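PDB 6I9A: Lys-gingipain catalytic subunit, which cleaves proteins after lysine residues as a secreted, calcium-binding cysteine endopeptidase and may act as a virulence factor in periodontal disease. Local coordinates for residues Val14-Ala20 with Pro77-Val83; Pro114-Phe119 with Thr324-Trp330; Tyr290-Ala295 with Gly332-His338. All coordinates share one frame; numbering follows the deposited sequence.

Contact 1 of 3, residues Val14-Ala20 with Pro77-Val83; sequences VRMLVVA and PVFLALV
The carbonyl oxygen of Arg15 accepts two backbone N-H groups where Val14-Ala20 meets Pro77-Val83: Val78 N stands 2.8 Å from Arg15 O and well above the carbonyl plane, while Phe79 N lies in that plane and gives the straighter bond. Beyond this doubly held oxygen the bonds alternate regularly. Leu17 N donates to Phe79 O, Ala81 N to Leu17 O at 2.9 Å, Val19 N to Ala81 O, and Val83 N to Val19 O. CA-H groups reinforce the same carbonyls, as with Met16 CA and Phe79 O at 3.4 Å. Strands 14-20 and 79-83 run parallel at 24°, their axes 4.7 Å apart at closest, and are the two inner strands of a four-stranded parallel sheet of order 2-1-3-4 in the alpha/beta part of the C25 peptidase. Strand 40-46 flanks Val14-Ala20, strand 117-121 flanks 79-83, and helix 25-37 packs Leu28 and Trp31 on the face bearing Met16, Ala20, Ala81 and Val83. On that face a methyl of Val14, CG1, meets the rim of the Phe79 ring in its plane, 3.8 Å from CE2. Farther along, Ala20 CB and Val83 CB close to 3.6 Å, and Val18 CG1 slants across Val83 CG2. Leu17 and Leu80 occupy the other face. With CG anti to the backbone N in both (chi1 173° and 172°), the two side chains lie alongside and point the same way, Leu17 CD2 resting 4.0 Å from Leu80 CD1. Pro77 CB extends this apolar surface, lying 4.2 Å from Leu17 CB.

Contact 2 of 3, residues Pro114-Phe119 with Thr324-Trp330; sequences PEMYTF and TVNSIMW. With CA (calcium ion), chain G.
Tyr117 and Asn326 mark the nearest approach of the two backbones, their CA atoms 6.0 Å apart, where strand 117-119 passes helix 325-330 at 108°, axes 8.6 Å apart. Thr324 is the N-cap of this helix, its OG1 accepting from Ser327 N, and Ser327 OG returns a bond to Thr324 O. Asn326, in the first turn of the helix, points its side chain at the strand. Its ND2 donates almost straight to Thr118 O at 2.9 Å; the acceptor lies in the amide plane, whereas the donor stands above the peptide carbonyl plane. The CB of Asn326 lies over one face of the Tyr117 ring, a CH-pi contact 3.9 Å from the centroid, and amide and ring run alongside each other in opposing senses, their planes only 18° apart. The contact joins the edge strand of the four-stranded parallel sheet to a helix whose Val325 and Met329 rest on strand 273-279 of the six-stranded sheet, bridging the two alpha/beta units of the peptidase. A chi1 of -174° swings the Trp330 indole toward the strand, where its face receives the Tyr117 edge in an offset edge-to-face pair, Tyr117 CE1 lying 3.5 Å from Trp330 CE3. Pro114 O meets the indole edge in plane at CH2, while Pro114 CD packs 3.6 Å from CZ3, on the side away from Tyr117. Tyr117 OH bonds to Asp8 and Trp330 NE1 to His6 O. Glu115 chelates calcium through OE1 and OE2, each 2.5 Å from the ion; Asp109, Asp111, Phe113 O and two waters complete the site.

Contact 3 of 3, residues Tyr290-Ala295 with Gly332-His338; sequences YWSVGA and GNLAATH. With NA (sodium ion), chain F.
The carbonyl oxygen of Asn333, whose side chain reaches Trp291, is gripped by two donors from opposite faces of its plane: Thr337 OG1 at 2.8 Å from Asn333 O, and Thr337 N. The side-chain oxygen of the same asparagine, OD1, takes the indole N-H of Trp291, with NE1 to OD1 3.0 Å. This bond is bent (137°): OD1 lies near the indole plane, but NE1 stands above the plane of the carboxamide. Gly332 presses its CA onto the face of the five-membered ring, 3.4 Å from the centroid and almost on the ring normal. Having no side chain, it lets helix 325-342 lie directly against the indole, and the backbones exchange CA-H...O contacts, with Gly332 CA 3.3 Å from Trp291 O. A turn later Ala335 CB touches Tyr290 O at 3.2 Å, an oxygen that also accepts Gly294 N. Ala295 CB then meets the edge of the His338 ring. Gly294, with positive phi (120°), ends helix 285-293, and Val293 O just before it binds sodium at 2.3 Å. Tyr174, Thr308, Ser309 and Asp314 also bind this ion. Gly332 and Ala335, both small, thus permit a close approach of the two helices, the indole N-H has a partner inside the buried interface, and the cation probably offsets the partial negative charge at the carbonyl end of helix 285-293.

In the fold
Contacts 1 and 2 share a sheet: Tyr117 O receives Leu80 N at 2.8 Å, and Val78 O accepts Tyr117 N at 2.9 Å, bonds that add strand 117-121 beside 79-83. Their centres lie 11 Å apart. Contacts 2 and 3 share helix 325-342, one engaging its first turns and the other the turns that follow. They touch where Met329 CA packs 3.7 Å from Trp291 CZ2, and their centres are 14 Å apart. Contacts 1 and 3 do not meet, the nearest atoms being about 14 Å apart. The series runs from the four-stranded sheet toward the substrate side, where the bound inhibitor KYT-36 lies about 8 Å from the Trp291 side chain.

Contact 1 of 3, residues Val14-Ala20 with Pro77-Val83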
loop_
_atom_site.group_PDB
_atom_site.type_symbol
_atom_site.label_atom_id
_atom_site.label_comp_id
_atom_site.label_asym_id
_atom_site.label_seq_id
_atom_site.Cartn_x
_atom_site.Cartn_y
_atom_site.Cartn_z
ATOM N N VAL A 14 -15.126 2.407 -3.588
ATOM C CA VAL A 14 -13.734 2.557 -3.989
ATOM C C VAL A 14 -13.645 2.776 -5.506
ATOM O O VAL A 14 -14.235 2.013 -6.261
ATOM C CB VAL A 14 -12.867 1.351 -3.566
ATOM C CG1 VAL A 14 -11.401 1.607 -3.950
ATOM C CG2 VAL A 14 -13.021 1.100 -2.072
ATOM N N ARG A 15 -12.926 3.813 -5.935
ATOM C CA ARG A 15 -12.684 4.093 -7.353
ATOM C C ARG A 15 -11.210 4.098 -7.632
ATOM O O ARG A 15 -10.435 4.693 -6.859
ATOM C CB ARG A 15 -13.308 5.439 -7.723
ATOM C CG ARG A 15 -14.829 5.436 -7.415
ATOM C CD ARG A 15 -15.487 6.783 -7.721
ATOM N NE ARG A 15 -16.828 6.901 -7.128
ATOM C CZ ARG A 15 -17.915 6.322 -7.600
ATOM N NH1 ARG A 15 -17.862 5.621 -8.722
ATOM N NH2 ARG A 15 -19.064 6.445 -6.959
ATOM N N MET A 16 -10.800 3.466 -8.724
ATOM C CA MET A 16 -9.376 3.399 -9.067
ATOM C C MET A 16 -9.181 3.693 -10.550
ATOM O O MET A 16 -9.818 3.052 -11.406
ATOM C CB MET A 16 -8.813 2.007 -8.720
ATOM C CG MET A 16 -7.400 1.758 -9.217
ATOM S SD MET A 16 -6.913 0.018 -8.848
ATOM C CE MET A 16 -6.400 0.315 -7.085
ATOM N N LEU A 17 -8.299 4.656 -10.843
ATOM C CA LEU A 17 -7.872 4.976 -12.187
ATOM C C LEU A 17 -6.595 4.165 -12.416
ATOM O O LEU A 17 -5.657 4.241 -11.595
ATOM C CB LEU A 17 -7.604 6.491 -12.283
ATOM C CG LEU A 17 -6.996 6.957 -13.587
ATOM C CD1 LEU A 17 -7.930 6.677 -14.784
ATOM C CD2 LEU A 17 -6.773 8.457 -13.566
ATOM N N VAL A 18 -6.545 3.399 -13.497
ATOM C CA VAL A 18 -5.386 2.619 -13.856
ATOM C C VAL A 18 -4.804 3.152 -15.135
ATOM O O VAL A 18 -5.530 3.285 -16.139
ATOM C CB VAL A 18 -5.742 1.114 -14.016
ATOM C CG1 VAL A 18 -4.508 0.287 -14.392
ATOM C CG2 VAL A 18 -6.437 0.569 -12.766
ATOM N N VAL A 19 -3.520 3.494 -15.147
ATOM C CA VAL A 19 -2.810 3.872 -16.392
ATOM C C VAL A 19 -1.660 2.911 -16.571
ATOM O O VAL A 19 -0.812 2.798 -15.680
ATOM C CB VAL A 19 -2.315 5.333 -16.316
ATOM C CG1 VAL A 19 -1.511 5.673 -17.574
ATOM C CG2 VAL A 19 -3.493 6.307 -16.098
ATOM N N ALA A 20 -1.709 2.133 -17.654
ATOM C CA ALA A 20 -0.804 1.039 -17.849
ATOM C C ALA A 20 -0.113 1.090 -19.187
ATOM O O ALA A 20 -0.721 1.435 -20.219
ATOM C CB ALA A 20 -1.566 -0.271 -17.733
ATOM N N PRO A 77 -11.512 9.552 -8.345
ATOM C CA PRO A 77 -10.690 8.358 -8.059
ATOM C C PRO A 77 -10.090 8.475 -6.658
ATOM O O PRO A 77 -9.656 9.553 -6.255
ATOM C CB PRO A 77 -9.611 8.395 -9.140
ATOM C CG PRO A 77 -10.113 9.380 -10.216
ATOM C CD PRO A 77 -10.966 10.342 -9.472
ATOM N N VAL A 78 -10.045 7.337 -5.942
ATOM C CA VAL A 78 -9.343 7.192 -4.667
ATOM C C VAL A 78 -7.876 6.803 -4.950
ATOM O O VAL A 78 -6.963 7.363 -4.357
ATOM C CB VAL A 78 -10.073 6.104 -3.822
ATOM C CG1 VAL A 78 -9.256 5.802 -2.556
ATOM C CG2 VAL A 78 -11.513 6.592 -3.469
ATOM N N PHE A 79 -7.704 5.787 -5.782
ATOM C CA PHE A 79 -6.406 5.269 -6.150
ATOM C C PHE A 79 -6.041 5.584 -7.570
ATOM O O PHE A 79 -6.897 5.598 -8.468
ATOM C CB PHE A 79 -6.362 3.733 -6.044
ATOM C CG PHE A 79 -6.478 3.210 -4.626
ATOM C CD1 PHE A 79 -5.372 3.212 -3.768
ATOM C CD2 PHE A 79 -7.694 2.714 -4.143
ATOM C CE1 PHE A 79 -5.501 2.730 -2.452
ATOM C CE2 PHE A 79 -7.807 2.234 -2.846
ATOM C CZ PHE A 79 -6.724 2.296 -2.002
ATOM N N LEU A 80 -4.741 5.748 -7.786
ATOM C CA LEU A 80 -4.094 5.832 -9.085
ATOM C C LEU A 80 -3.067 4.718 -9.159
ATOM O O LEU A 80 -2.088 4.748 -8.444
ATOM C CB LEU A 80 -3.457 7.223 -9.292
ATOM C CG LEU A 80 -2.590 7.353 -10.537
ATOM C CD1 LEU A 80 -3.419 7.191 -11.834
ATOM C CD2 LEU A 80 -1.875 8.711 -10.548
ATOM N N ALA A 81 -3.304 3.738 -10.057
ATOM C CA ALA A 81 -2.394 2.627 -10.272
ATOM C C ALA A 81 -1.620 2.841 -11.561
ATOM O O ALA A 81 -2.208 2.924 -12.638
ATOM C CB ALA A 81 -3.168 1.326 -10.358
ATOM N N LEU A 82 -0.308 2.996 -11.464
ATOM C CA LEU A 82 0.586 3.132 -12.611
ATOM C C LEU A 82 1.194 1.782 -12.852
ATOM O O LEU A 82 1.771 1.178 -11.938
ATOM C CB LEU A 82 1.682 4.187 -12.315
ATOM C CG LEU A 82 1.174 5.540 -11.862
ATOM C CD1 LEU A 82 2.366 6.444 -11.485
ATOM C CD2 LEU A 82 0.330 6.204 -12.986
ATOM N N VAL A 83 1.043 1.241 -14.063
ATOM C CA VAL A 83 1.529 -0.102 -14.376
ATOM C C VAL A 83 2.606 -0.011 -15.451
ATOM O O VAL A 83 2.314 0.353 -16.598
ATOM C CB VAL A 83 0.367 -1.027 -14.804
ATOM C CG1 VAL A 83 0.893 -2.428 -15.073
ATOM C CG2 VAL A 83 -0.718 -1.026 -13.731
#

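Contact 2 of 3, residues Pro114-Phe119 with Thr324-Trp330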
loop_
_atom_site.group_PDB
_atom_site.type_symbol
_atom_site.label_atom_id
_atom_site.label_comp_id
_atom_site.label_asym_id
_atom_site.label_seq_id
_atom_site.Cartn_x
_atom_site.Cartn_y
_atom_site.Cartn_z
ATOM N N PRO A 114 -0.864 14.881 -2.603
ATOM C CA PRO A 114 -1.614 14.139 -3.628
ATOM C C PRO A 114 -3.115 14.221 -3.469
ATOM O O PRO A 114 -3.636 14.278 -2.336
ATOM C CB PRO A 114 -1.182 12.675 -3.408
ATOM C CG PRO A 114 0.162 12.795 -2.729
ATOM C CD PRO A 114 0.030 13.998 -1.827
ATOM N N GLU A 115 -3.821 14.126 -4.603
ATOM C CA GLU A 115 -5.292 13.974 -4.646
ATOM C C GLU A 115 -5.719 12.530 -4.625
ATOM O O GLU A 115 -6.899 12.283 -4.367
ATOM C CB GLU A 115 -5.838 14.657 -5.922
ATOM C CG GLU A 115 -6.238 16.119 -5.670
ATOM C CD GLU A 115 -5.124 16.953 -5.078
ATOM O OE1 GLU A 115 -5.181 17.208 -3.853
ATOM O OE2 GLU A 115 -4.182 17.337 -5.813
ATOM N N MET A 116 -4.801 11.592 -4.953
ATOM C CA MET A 116 -5.085 10.183 -5.066
ATOM C C MET A 116 -3.968 9.390 -4.416
ATOM O O MET A 116 -2.802 9.808 -4.523
ATOM C CB MET A 116 -5.168 9.768 -6.545
ATOM C CG MET A 116 -6.372 10.377 -7.278
ATOM S SD MET A 116 -6.225 10.286 -9.089
ATOM C CE MET A 116 -5.028 11.626 -9.372
ATOM N N TYR A 117 -4.272 8.220 -3.875
ATOM C CA TYR A 117 -3.241 7.288 -3.419
ATOM C C TYR A 117 -2.628 6.611 -4.613
ATOM O O TYR A 117 -3.329 5.884 -5.344
ATOM C CB TYR A 117 -3.878 6.225 -2.534
ATOM C CG TYR A 117 -4.143 6.593 -1.093
ATOM C CD1 TYR A 117 -3.372 7.564 -0.431
ATOM C CD2 TYR A 117 -5.072 5.884 -0.335
ATOM C CE1 TYR A 117 -3.551 7.816 0.928
ATOM C CE2 TYR A 117 -5.265 6.137 1.021
ATOM C CZ TYR A 117 -4.484 7.094 1.649
ATOM O OH TYR A 117 -4.653 7.369 2.989
ATOM N N THR A 118 -1.354 6.867 -4.874
ATOM C CA THR A 118 -0.674 6.421 -6.063
ATOM C C THR A 118 0.325 5.357 -5.761
ATOM O O THR A 118 1.115 5.467 -4.805
ATOM C CB THR A 118 0.007 7.654 -6.703
ATOM O OG1 THR A 118 -1.036 8.607 -7.007
ATOM C CG2 THR A 118 0.746 7.339 -7.979
ATOM N N PHE A 119 0.375 4.337 -6.610
ATOM C CA PHE A 119 1.370 3.277 -6.493
ATOM C C PHE A 119 1.756 2.861 -7.882
ATOM O O PHE A 119 1.008 3.066 -8.844
ATOM C CB PHE A 119 0.868 2.104 -5.642
ATOM C CG PHE A 119 -0.414 1.473 -6.164
ATOM C CD1 PHE A 119 -0.365 0.429 -7.084
ATOM C CD2 PHE A 119 -1.667 1.873 -5.669
ATOM C CE1 PHE A 119 -1.524 -0.200 -7.499
ATOM C CE2 PHE A 119 -2.820 1.259 -6.130
ATOM C CZ PHE A 119 -2.742 0.221 -7.021
ATOM N N THR A 324 -4.710 0.858 4.372
ATOM C CA THR A 324 -4.061 0.428 3.131
ATOM C C THR A 324 -2.556 0.603 3.226
ATOM O O THR A 324 -2.053 1.396 4.026
ATOM C CB THR A 324 -4.624 1.185 1.950
ATOM O OG1 THR A 324 -4.321 2.583 2.085
ATOM C CG2 THR A 324 -6.094 0.904 1.721
ATOM N N VAL A 325 -1.854 -0.008 2.305
ATOM C CA VAL A 325 -0.398 0.211 2.159
ATOM C C VAL A 325 -0.134 1.698 1.867
ATOM O O VAL A 325 0.698 2.340 2.518
ATOM C CB VAL A 325 0.175 -0.667 1.024
ATOM C CG1 VAL A 325 1.617 -0.244 0.713
ATOM C CG2 VAL A 325 0.144 -2.149 1.417
ATOM N N ASN A 326 -0.869 2.282 0.890
ATOM C CA ASN A 326 -0.618 3.703 0.604
ATOM C C ASN A 326 -0.831 4.536 1.845
ATOM O O ASN A 326 -0.090 5.515 2.047
ATOM C CB ASN A 326 -1.546 4.226 -0.502
ATOM C CG ASN A 326 -0.853 4.221 -1.844
ATOM O OD1 ASN A 326 -0.995 3.289 -2.650
ATOM N ND2 ASN A 326 -0.078 5.272 -2.125
ATOM N N SER A 327 -1.841 4.242 2.675
ATOM C CA SER A 327 -2.114 5.082 3.833
ATOM C C SER A 327 -0.977 5.040 4.851
ATOM O O SER A 327 -0.832 5.990 5.623
ATOM C CB SER A 327 -3.451 4.720 4.475
ATOM O OG SER A 327 -3.377 3.492 5.183
ATOM N N ILE A 328 -0.209 3.958 4.921
ATOM C CA ILE A 328 0.944 3.887 5.876
ATOM C C ILE A 328 1.948 4.955 5.452
ATOM O O ILE A 328 2.469 5.720 6.281
ATOM C CB ILE A 328 1.559 2.482 5.898
ATOM C CG1 ILE A 328 0.523 1.455 6.387
ATOM C CG2 ILE A 328 2.815 2.461 6.742
ATOM C CD1 ILE A 328 0.994 0.020 6.263
ATOM N N MET A 329 2.250 5.007 4.130
ATOM C CA MET A 329 3.192 6.011 3.603
ATOM C C MET A 329 2.658 7.432 3.805
ATOM O O MET A 329 3.394 8.326 4.190
ATOM C CB MET A 329 3.445 5.707 2.125
ATOM C CG MET A 329 4.442 6.666 1.480
ATOM S SD MET A 329 4.810 6.244 -0.223
ATOM C CE MET A 329 3.414 6.971 -1.092
ATOM N N TRP A 330 1.353 7.608 3.563
ATOM C CA TRP A 330 0.684 8.899 3.718
ATOM C C TRP A 330 0.857 9.384 5.154
ATOM O O TRP A 330 1.224 10.530 5.396
ATOM C CB TRP A 330 -0.804 8.695 3.400
ATOM C CG TRP A 330 -1.566 9.982 3.375
ATOM C CD1 TRP A 330 -2.179 10.592 4.424
ATOM C CD2 TRP A 330 -1.855 10.760 2.223
ATOM N NE1 TRP A 330 -2.824 11.750 3.977
ATOM C CE2 TRP A 330 -2.639 11.859 2.633
ATOM C CE3 TRP A 330 -1.506 10.636 0.886
ATOM C CZ2 TRP A 330 -3.086 12.835 1.717
ATOM C CZ3 TRP A 330 -1.942 11.583 -0.006
ATOM C CH2 TRP A 330 -2.712 12.663 0.413
HETATM CA CA CA G . -3.131 18.571 -3.897
HETATM O O HOH W 1 -4.049 19.025 -1.740
HETATM O O HOH W 2 -1.525 18.979 -5.671
#

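Contact 3 of 3, residues Tyr290-Ala295 with Gly332-His338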
loop_
_atom_site.group_PDB
_atom_site.type_symbol
_atom_site.label_atom_id
_atom_site.label_comp_id
_atom_site.label_asym_id
_atom_site.label_seq_id
_atom_site.Cartn_x
_atom_site.Cartn_y
_atom_site.Cartn_z
ATOM N N TYR A 290 10.321 10.940 12.561
ATOM C CA TYR A 290 8.936 11.385 12.696
ATOM C C TYR A 290 7.999 10.540 11.852
ATOM O O TYR A 290 6.894 10.209 12.288
ATOM C CB TYR A 290 8.775 12.873 12.252
ATOM C CG TYR A 290 9.784 13.806 12.895
ATOM C CD1 TYR A 290 10.017 13.769 14.266
ATOM C CD2 TYR A 290 10.453 14.760 12.140
ATOM C CE1 TYR A 290 10.957 14.608 14.854
ATOM C CE2 TYR A 290 11.375 15.623 12.720
ATOM C CZ TYR A 290 11.610 15.548 14.080
ATOM O OH TYR A 290 12.534 16.402 14.641
ATOM N N TRP A 291 8.462 10.182 10.638
ATOM C CA TRP A 291 7.658 9.353 9.723
ATOM C C TRP A 291 7.126 8.125 10.418
ATOM O O TRP A 291 5.941 7.830 10.366
ATOM C CB TRP A 291 8.546 9.004 8.531
ATOM C CG TRP A 291 7.878 8.511 7.291
ATOM C CD1 TRP A 291 7.659 9.252 6.169
ATOM C CD2 TRP A 291 7.497 7.162 6.961
ATOM N NE1 TRP A 291 7.156 8.467 5.168
ATOM C CE2 TRP A 291 7.073 7.167 5.614
ATOM C CE3 TRP A 291 7.507 5.944 7.655
ATOM C CZ2 TRP A 291 6.693 6.010 4.934
ATOM C CZ3 TRP A 291 7.055 4.800 7.003
ATOM C CH2 TRP A 291 6.680 4.827 5.650
ATOM N N SER A 292 8.005 7.412 11.141
ATOM C CA SER A 292 7.581 6.185 11.813
ATOM C C SER A 292 6.884 6.386 13.123
ATOM O O SER A 292 5.896 5.685 13.399
ATOM C CB SER A 292 8.749 5.231 12.059
ATOM O OG SER A 292 9.306 4.772 10.832
ATOM N N VAL A 293 7.372 7.300 13.995
ATOM C CA VAL A 293 6.892 7.430 15.370
ATOM C C VAL A 293 5.856 8.522 15.576
ATOM O O VAL A 293 5.009 8.421 16.482
ATOM C CB VAL A 293 8.144 7.731 16.232
ATOM C CG1 VAL A 293 7.798 8.240 17.616
ATOM C CG2 VAL A 293 9.029 6.490 16.330
ATOM N N GLY A 294 5.972 9.602 14.786
ATOM C CA GLY A 294 5.172 10.813 14.966
ATOM C C GLY A 294 6.095 11.989 15.222
ATOM O O GLY A 294 7.278 11.847 15.579
ATOM N N ALA A 295 5.543 13.186 14.988
ATOM C CA ALA A 295 6.276 14.407 15.345
ATOM C C ALA A 295 6.416 14.532 16.867
ATOM O O ALA A 295 5.742 13.844 17.644
ATOM C CB ALA A 295 5.564 15.624 14.779
ATOM N N GLY A 332 3.115 8.559 7.381
ATOM C CA GLY A 332 4.510 8.932 7.650
ATOM C C GLY A 332 4.811 10.303 7.125
ATOM O O GLY A 332 5.406 11.152 7.806
ATOM N N ASN A 333 4.367 10.571 5.886
ATOM C CA ASN A 333 4.608 11.893 5.320
ATOM C C ASN A 333 3.856 12.984 6.058
ATOM O O ASN A 333 4.399 14.084 6.207
ATOM C CB ASN A 333 4.243 11.900 3.842
ATOM C CG ASN A 333 5.139 11.078 2.947
ATOM O OD1 ASN A 333 6.216 10.615 3.351
ATOM N ND2 ASN A 333 4.661 10.871 1.701
ATOM N N LEU A 334 2.650 12.686 6.577
ATOM C CA LEU A 334 1.948 13.678 7.383
ATOM C C LEU A 334 2.735 14.009 8.630
ATOM O O LEU A 334 2.817 15.164 9.028
ATOM C CB LEU A 334 0.569 13.159 7.813
ATOM C CG LEU A 334 -0.513 13.040 6.743
ATOM C CD1 LEU A 334 -1.763 12.457 7.398
ATOM C CD2 LEU A 334 -0.867 14.422 6.152
ATOM N N ALA A 335 3.316 12.979 9.275
ATOM C CA ALA A 335 4.080 13.234 10.498
ATOM C C ALA A 335 5.316 14.090 10.191
ATOM O O ALA A 335 5.633 15.006 10.977
ATOM C CB ALA A 335 4.488 11.898 11.125
ATOM N N ALA A 336 6.027 13.799 9.088
ATOM C CA ALA A 336 7.180 14.618 8.751
ATOM C C ALA A 336 6.735 16.064 8.467
ATOM O O ALA A 336 7.475 17.018 8.747
ATOM C CB ALA A 336 7.875 14.027 7.535
ATOM N N THR A 337 5.517 16.233 7.885
ATOM C CA THR A 337 5.014 17.566 7.597
ATOM C C THR A 337 4.641 18.252 8.902
ATOM O O THR A 337 4.957 19.456 9.106
ATOM C CB THR A 337 3.781 17.448 6.670
ATOM O OG1 THR A 337 4.166 16.736 5.473
ATOM C CG2 THR A 337 3.290 18.811 6.231
ATOM N N HIS A 338 3.938 17.558 9.792
ATOM C CA HIS A 338 3.523 18.131 11.058
ATOM C C HIS A 338 4.726 18.587 11.861
ATOM O O HIS A 338 4.684 19.650 12.514
ATOM C CB HIS A 338 2.694 17.092 11.861
ATOM C CG HIS A 338 2.065 17.638 13.075
ATOM N ND1 HIS A 338 1.138 18.647 13.001
ATOM C CD2 HIS A 338 2.222 17.263 14.363
ATOM C CE1 HIS A 338 0.735 18.853 14.251
ATOM N NE2 HIS A 338 1.367 18.024 15.101
HETATM NA NA NA F . 3.172 8.781 17.881
HETATM O O HOH W 3 1.149 9.297 19.153
#